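Local coordinates for putative enoyl-CoA hydratase/isomerase (Bordetella parapertussis, PDB 3ISA), which probably acts on acyl-CoA thioesters as a member of the crotonase-like enoyl-CoA hydratase/isomerase family, at residues L9-L22 against L39-L53. Numbering follows the deposited sequence.
Sequences LAIERRPAAWTFTL and LIDGVDAAHREQVPL
Leu53 O accepts a hydrogen bond from Trp18 N at 2.9 Å, the amide lying nearly in line with the carbonyl bond, and a CA-H...O contact from Ala17 reaches the same oxygen. Together with a weak bond from Leu53 N to Ala16 O, this begins the parallel pairing of strands 17-22 and 53-58, continued by backbone hydrogen bonds of Trp18 and Phe20 with Val55. Pro52 lays its ring against Ala16 O, with CB 3.4 Å from it.

The Trp18 indole lies between sheet and helix. Val51 CG2 sits over the five-membered ring, 3.5 Å from its centroid and 16° off the normal, while Ala46 CB makes a second CH-pi contact with the six-membered ring on the same face. Arg13 CG lies against the opposite face, toward its rim. With CG1 of Val51 anti to its backbone N (chi1 -178°), CG2 is set beside that N and over the ring, while CG1 reaches Trp18 CD1 and the Trp18 backbone N. Glu49 meets the indole edge, its carboxylate turned 79° from the ring plane and OE1 3.2 Å from Trp18 CZ2.

Strand 17-22, helix 33-48 and strand 53-58 form a beta-alpha-beta unit of the crotonase fold; the helix part 39-48 runs antiparallel to strand 17-22, the two axes approaching to 10.4 Å. A Schellman motif at Gln50 ends this helix and turns the chain toward the next strand. Farther along, Gly42 receives the edge of the Phe20 ring, CE1 standing 3.6 Å from Gly42 C. At the far end, Leu39 CD2 packs crosswise on Leu9 CD1 at 3.7 Å, with Leu22 CD1 also near it.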
loop_
_atom_site.group_PDB
_atom_site.type_symbol
_atom_site.label_atom_id
_atom_site.label_comp_id
_atom_site.label_asym_id
_atom_site.label_seq_id
_atom_site.Cartn_x
_atom_site.Cartn_y
_atom_site.Cartn_z
ATOM N N LEU D 9 0.494 -4.434 39.241
ATOM C CA LEU D 9 -0.324 -3.435 38.553
ATOM C C LEU D 9 -1.574 -3.095 39.367
ATOM O O LEU D 9 -2.434 -3.963 39.581
ATOM C CB LEU D 9 -0.755 -3.955 37.171
ATOM C CG LEU D 9 -1.615 -2.957 36.389
ATOM C CD1 LEU D 9 -0.795 -1.730 36.017
ATOM C CD2 LEU D 9 -2.259 -3.615 35.155
ATOM N N ALA D 10 -1.695 -1.839 39.786
ATOM C CA ALA D 10 -2.912 -1.395 40.469
ATOM C C ALA D 10 -3.822 -0.781 39.435
ATOM O O ALA D 10 -3.366 -0.005 38.586
ATOM C CB ALA D 10 -2.600 -0.375 41.547
ATOM N N ILE D 11 -5.106 -1.126 39.492
ATOM C CA ILE D 11 -6.084 -0.527 38.584
ATOM C C ILE D 11 -7.206 0.169 39.376
ATOM O O ILE D 11 -7.904 -0.466 40.164
ATOM C CB ILE D 11 -6.672 -1.528 37.550
ATOM C CG1 ILE D 11 -5.563 -2.329 36.834
ATOM C CG2 ILE D 11 -7.586 -0.771 36.537
ATOM C CD1 ILE D 11 -6.085 -3.563 36.022
ATOM N N GLU D 12 -7.329 1.477 39.187
ATOM C CA GLU D 12 -8.441 2.242 39.733
ATOM C C GLU D 12 -9.489 2.409 38.637
ATOM O O GLU D 12 -9.193 2.930 37.561
ATOM C CB GLU D 12 -7.968 3.613 40.227
ATOM C CG GLU D 12 -9.101 4.542 40.668
ATOM C CD GLU D 12 -8.695 6.024 40.731
ATOM O OE1 GLU D 12 -7.517 6.333 41.013
ATOM O OE2 GLU D 12 -9.569 6.884 40.501
ATOM N N ARG D 13 -10.709 1.973 38.911
ATOM C CA ARG D 13 -11.779 2.065 37.946
ATOM C C ARG D 13 -12.806 3.122 38.339
ATOM O O ARG D 13 -13.388 3.070 39.427
ATOM C CB ARG D 13 -12.466 0.711 37.782
ATOM C CG ARG D 13 -11.499 -0.406 37.423
ATOM C CD ARG D 13 -12.220 -1.718 37.262
ATOM N NE ARG D 13 -11.359 -2.751 36.689
ATOM C CZ ARG D 13 -10.503 -3.495 37.386
ATOM N NH1 ARG D 13 -10.370 -3.323 38.693
ATOM N NH2 ARG D 13 -9.770 -4.419 36.769
ATOM N N ARG D 14 -13.022 4.071 37.435
ATOM C CA ARG D 14 -14.085 5.088 37.552
ATOM C C ARG D 14 -14.898 5.120 36.241
ATOM O O ARG D 14 -14.425 4.595 35.227
ATOM C CB ARG D 14 -13.469 6.466 37.850
ATOM C CG ARG D 14 -12.718 6.542 39.180
ATOM C CD ARG D 14 -13.644 6.329 40.382
ATOM N NE ARG D 14 -12.924 6.525 41.640
ATOM C CZ ARG D 14 -12.276 5.573 42.305
ATOM N NH1 ARG D 14 -12.258 4.321 41.854
ATOM N NH2 ARG D 14 -11.638 5.878 43.424
ATOM N N PRO D 15 -16.102 5.742 36.243
ATOM C CA PRO D 15 -16.936 5.705 35.025
ATOM C C PRO D 15 -16.233 6.251 33.768
ATOM O O PRO D 15 -16.328 5.631 32.721
ATOM C CB PRO D 15 -18.133 6.590 35.389
ATOM C CG PRO D 15 -18.210 6.522 36.893
ATOM C CD PRO D 15 -16.767 6.510 37.319
ATOM N N ALA D 16 -15.518 7.370 33.887
ATOM C CA ALA D 16 -14.872 7.994 32.716
ATOM C C ALA D 16 -13.429 7.543 32.458
ATOM O O ALA D 16 -12.871 7.813 31.384
ATOM C CB ALA D 16 -14.927 9.515 32.802
ATOM N N ALA D 17 -12.825 6.844 33.420
ATOM C CA ALA D 17 -11.377 6.585 33.379
ATOM C C ALA D 17 -10.936 5.416 34.239
ATOM O O ALA D 17 -11.387 5.275 35.383
ATOM C CB ALA D 17 -10.585 7.839 33.795
ATOM N N TRP D 18 -10.031 4.603 33.694
ATOM C CA TRP D 18 -9.291 3.631 34.490
ATOM C C TRP D 18 -7.862 4.122 34.589
ATOM O O TRP D 18 -7.276 4.569 33.591
ATOM C CB TRP D 18 -9.277 2.241 33.848
ATOM C CG TRP D 18 -10.556 1.470 33.952
ATOM C CD1 TRP D 18 -11.802 1.947 34.274
ATOM C CD2 TRP D 18 -10.713 0.071 33.696
ATOM N NE1 TRP D 18 -12.723 0.917 34.245
ATOM C CE2 TRP D 18 -12.081 -0.243 33.891
ATOM C CE3 TRP D 18 -9.824 -0.952 33.334
ATOM C CZ2 TRP D 18 -12.591 -1.539 33.709
ATOM C CZ3 TRP D 18 -10.331 -2.247 33.147
ATOM C CH2 TRP D 18 -11.703 -2.530 33.347
ATOM N N THR D 19 -7.304 4.060 35.790
ATOM C CA THR D 19 -5.917 4.423 35.989
ATOM C C THR D 19 -5.099 3.162 36.273
ATOM O O THR D 19 -5.356 2.426 37.238
ATOM C CB THR D 19 -5.768 5.460 37.127
ATOM O OG1 THR D 19 -6.571 6.603 36.821
ATOM C CG2 THR D 19 -4.293 5.877 37.319
ATOM N N PHE D 20 -4.119 2.935 35.411
ATOM C CA PHE D 20 -3.188 1.825 35.510
ATOM C C PHE D 20 -1.893 2.321 36.145
ATOM O O PHE D 20 -1.092 3.002 35.499
ATOM C CB PHE D 20 -2.873 1.275 34.114
ATOM C CG PHE D 20 -4.061 0.680 33.400
ATOM C CD1 PHE D 20 -4.349 -0.675 33.518
ATOM C CD2 PHE D 20 -4.872 1.469 32.595
ATOM C CE1 PHE D 20 -5.447 -1.244 32.857
ATOM C CE2 PHE D 20 -5.981 0.917 31.923
ATOM C CZ PHE D 20 -6.263 -0.454 32.051
ATOM N N THR D 21 -1.684 1.978 37.409
ATOM C CA THR D 21 -0.473 2.381 38.090
ATOM C C THR D 21 0.500 1.205 38.132
ATOM O O THR D 21 0.242 0.197 38.802
ATOM C CB THR D 21 -0.770 2.927 39.522
ATOM O OG1 THR D 21 -1.684 4.019 39.440
ATOM C CG2 THR D 21 0.525 3.374 40.214
ATOM N N LEU D 22 1.611 1.330 37.393
ATOM C CA LEU D 22 2.692 0.359 37.469
ATOM C C LEU D 22 3.238 0.434 38.883
ATOM O O LEU D 22 3.565 1.520 39.362
ATOM C CB LEU D 22 3.793 0.660 36.447
ATOM C CG LEU D 22 3.471 0.257 34.993
ATOM C CD1 LEU D 22 2.306 1.055 34.392
ATOM C CD2 LEU D 22 4.712 0.418 34.122
ATOM N N LEU D 39 -0.989 -5.888 32.488
ATOM C CA LEU D 39 -1.314 -4.736 31.664
ATOM C C LEU D 39 -2.163 -5.136 30.460
ATOM O O LEU D 39 -3.146 -4.494 30.167
ATOM C CB LEU D 39 -0.041 -4.038 31.202
ATOM C CG LEU D 39 0.547 -3.103 32.276
ATOM C CD1 LEU D 39 2.066 -2.904 32.056
ATOM C CD2 LEU D 39 -0.186 -1.775 32.342
ATOM N N ILE D 40 -1.786 -6.218 29.796
ATOM C CA ILE D 40 -2.544 -6.720 28.666
ATOM C C ILE D 40 -3.984 -7.080 29.073
ATOM O O ILE D 40 -4.927 -6.679 28.386
ATOM C CB ILE D 40 -1.815 -7.929 28.004
ATOM C CG1 ILE D 40 -0.588 -7.426 27.211
ATOM C CG2 ILE D 40 -2.738 -8.661 27.070
ATOM C CD1 ILE D 40 0.360 -8.501 26.715
ATOM N N ASP D 41 -4.127 -7.830 30.177
ATOM C CA ASP D 41 -5.439 -8.174 30.720
ATOM C C ASP D 41 -6.286 -6.938 31.046
ATOM O O ASP D 41 -7.461 -6.867 30.656
ATOM C CB ASP D 41 -5.272 -9.081 31.943
ATOM C CG ASP D 41 -4.815 -10.492 31.573
ATOM O OD1 ASP D 41 -4.818 -10.838 30.365
ATOM O OD2 ASP D 41 -4.459 -11.266 32.484
ATOM N N GLY D 42 -5.678 -5.963 31.739
ATOM C CA GLY D 42 -6.357 -4.724 32.117
ATOM C C GLY D 42 -6.807 -3.894 30.922
ATOM O O GLY D 42 -7.946 -3.415 30.886
ATOM N N VAL D 43 -5.903 -3.712 29.956
ATOM C CA VAL D 43 -6.214 -2.996 28.704
ATOM C C VAL D 43 -7.337 -3.693 27.911
ATOM O O VAL D 43 -8.273 -3.029 27.457
ATOM C CB VAL D 43 -4.930 -2.742 27.848
ATOM C CG1 VAL D 43 -5.291 -2.212 26.498
ATOM C CG2 VAL D 43 -4.006 -1.725 28.584
ATOM N N ASP D 44 -7.254 -5.016 27.777
ATOM C CA ASP D 44 -8.309 -5.797 27.100
ATOM C C ASP D 44 -9.672 -5.646 27.787
ATOM O O ASP D 44 -10.687 -5.502 27.106
ATOM C CB ASP D 44 -7.945 -7.282 27.004
ATOM C CG ASP D 44 -6.829 -7.561 26.003
ATOM O OD1 ASP D 44 -6.375 -6.636 25.295
ATOM O OD2 ASP D 44 -6.386 -8.725 25.926
ATOM N N ALA D 45 -9.681 -5.656 29.124
ATOM C CA ALA D 45 -10.912 -5.498 29.898
ATOM C C ALA D 45 -11.500 -4.102 29.694
ATOM O O ALA D 45 -12.701 -3.962 29.500
ATOM C CB ALA D 45 -10.644 -5.766 31.372
ATOM N N ALA D 46 -10.642 -3.078 29.709
ATOM C CA ALA D 46 -11.073 -1.704 29.443
ATOM C C ALA D 46 -11.673 -1.521 28.035
ATOM O O ALA D 46 -12.634 -0.758 27.873
ATOM C CB ALA D 46 -9.933 -0.737 29.669
ATOM N N HIS D 47 -11.113 -2.224 27.040
ATOM C CA HIS D 47 -11.649 -2.152 25.698
ATOM C C HIS D 47 -13.024 -2.840 25.613
ATOM O O HIS D 47 -13.933 -2.319 24.965
ATOM C CB HIS D 47 -10.635 -2.684 24.680
ATOM C CG HIS D 47 -9.386 -1.852 24.584
ATOM N ND1 HIS D 47 -8.292 -2.229 23.835
ATOM C CD2 HIS D 47 -9.058 -0.667 25.153
ATOM C CE1 HIS D 47 -7.354 -1.306 23.936
ATOM N NE2 HIS D 47 -7.790 -0.354 24.740
ATOM N N ARG D 48 -13.191 -3.966 26.298
ATOM C CA ARG D 48 -14.502 -4.625 26.388
ATOM C C ARG D 48 -15.543 -3.711 27.039
ATOM O O ARG D 48 -16.695 -3.639 26.595
ATOM C CB ARG D 48 -14.393 -5.948 27.147
ATOM C CG ARG D 48 -13.717 -7.077 26.346
ATOM C CD ARG D 48 -13.974 -8.461 26.986
ATOM N NE ARG D 48 -13.798 -8.436 28.447
ATOM C CZ ARG D 48 -12.645 -8.649 29.083
ATOM N NH1 ARG D 48 -11.537 -8.927 28.388
ATOM N NH2 ARG D 48 -12.601 -8.594 30.424
ATOM N N GLU D 49 -15.114 -2.966 28.056
ATOM C CA GLU D 49 -16.025 -2.134 28.847
ATOM C C GLU D 49 -16.133 -0.711 28.280
ATOM O O GLU D 49 -16.855 0.148 28.816
ATOM C CB GLU D 49 -15.602 -2.192 30.331
ATOM C CG GLU D 49 -15.702 -3.657 30.884
ATOM C CD GLU D 49 -15.087 -3.914 32.278
ATOM O OE1 GLU D 49 -15.368 -3.146 33.214
ATOM O OE2 GLU D 49 -14.359 -4.932 32.447
ATOM N N GLN D 50 -15.434 -0.486 27.167
ATOM C CA GLN D 50 -15.429 0.805 26.446
ATOM C C GLN D 50 -15.135 2.009 27.339
ATOM O O GLN D 50 -15.787 3.053 27.230
ATOM C CB GLN D 50 -16.723 1.008 25.658
ATOM C CG GLN D 50 -16.885 0.004 24.542
ATOM C CD GLN D 50 -18.105 0.285 23.711
ATOM O OE1 GLN D 50 -19.223 0.212 24.204
ATOM N NE2 GLN D 50 -17.898 0.627 22.441
ATOM N N VAL D 51 -14.144 1.839 28.213
ATOM C CA VAL D 51 -13.670 2.891 29.100
ATOM C C VAL D 51 -13.169 4.086 28.269
ATOM O O VAL D 51 -12.336 3.925 27.363
ATOM C CB VAL D 51 -12.562 2.367 30.057
ATOM C CG1 VAL D 51 -12.100 3.470 31.007
ATOM C CG2 VAL D 51 -13.062 1.132 30.846
ATOM N N PRO D 52 -13.704 5.282 28.539
ATOM C CA PRO D 52 -13.341 6.452 27.713
ATOM C C PRO D 52 -11.864 6.837 27.775
ATOM O O PRO D 52 -11.249 7.137 26.728
ATOM C CB PRO D 52 -14.222 7.570 28.282
ATOM C CG PRO D 52 -15.382 6.848 28.945
ATOM C CD PRO D 52 -14.725 5.625 29.552
ATOM N N LEU D 53 -11.294 6.799 28.980
ATOM C CA LEU D 53 -9.914 7.224 29.193
ATOM C C LEU D 53 -9.106 6.177 29.966
ATOM O O LEU D 53 -9.528 5.711 31.042
ATOM C CB LEU D 53 -9.880 8.548 29.968
ATOM C CG LEU D 53 -8.491 9.032 30.401
ATOM C CD1 LEU D 53 -7.667 9.526 29.193
ATOM C CD2 LEU D 53 -8.601 10.141 31.453
#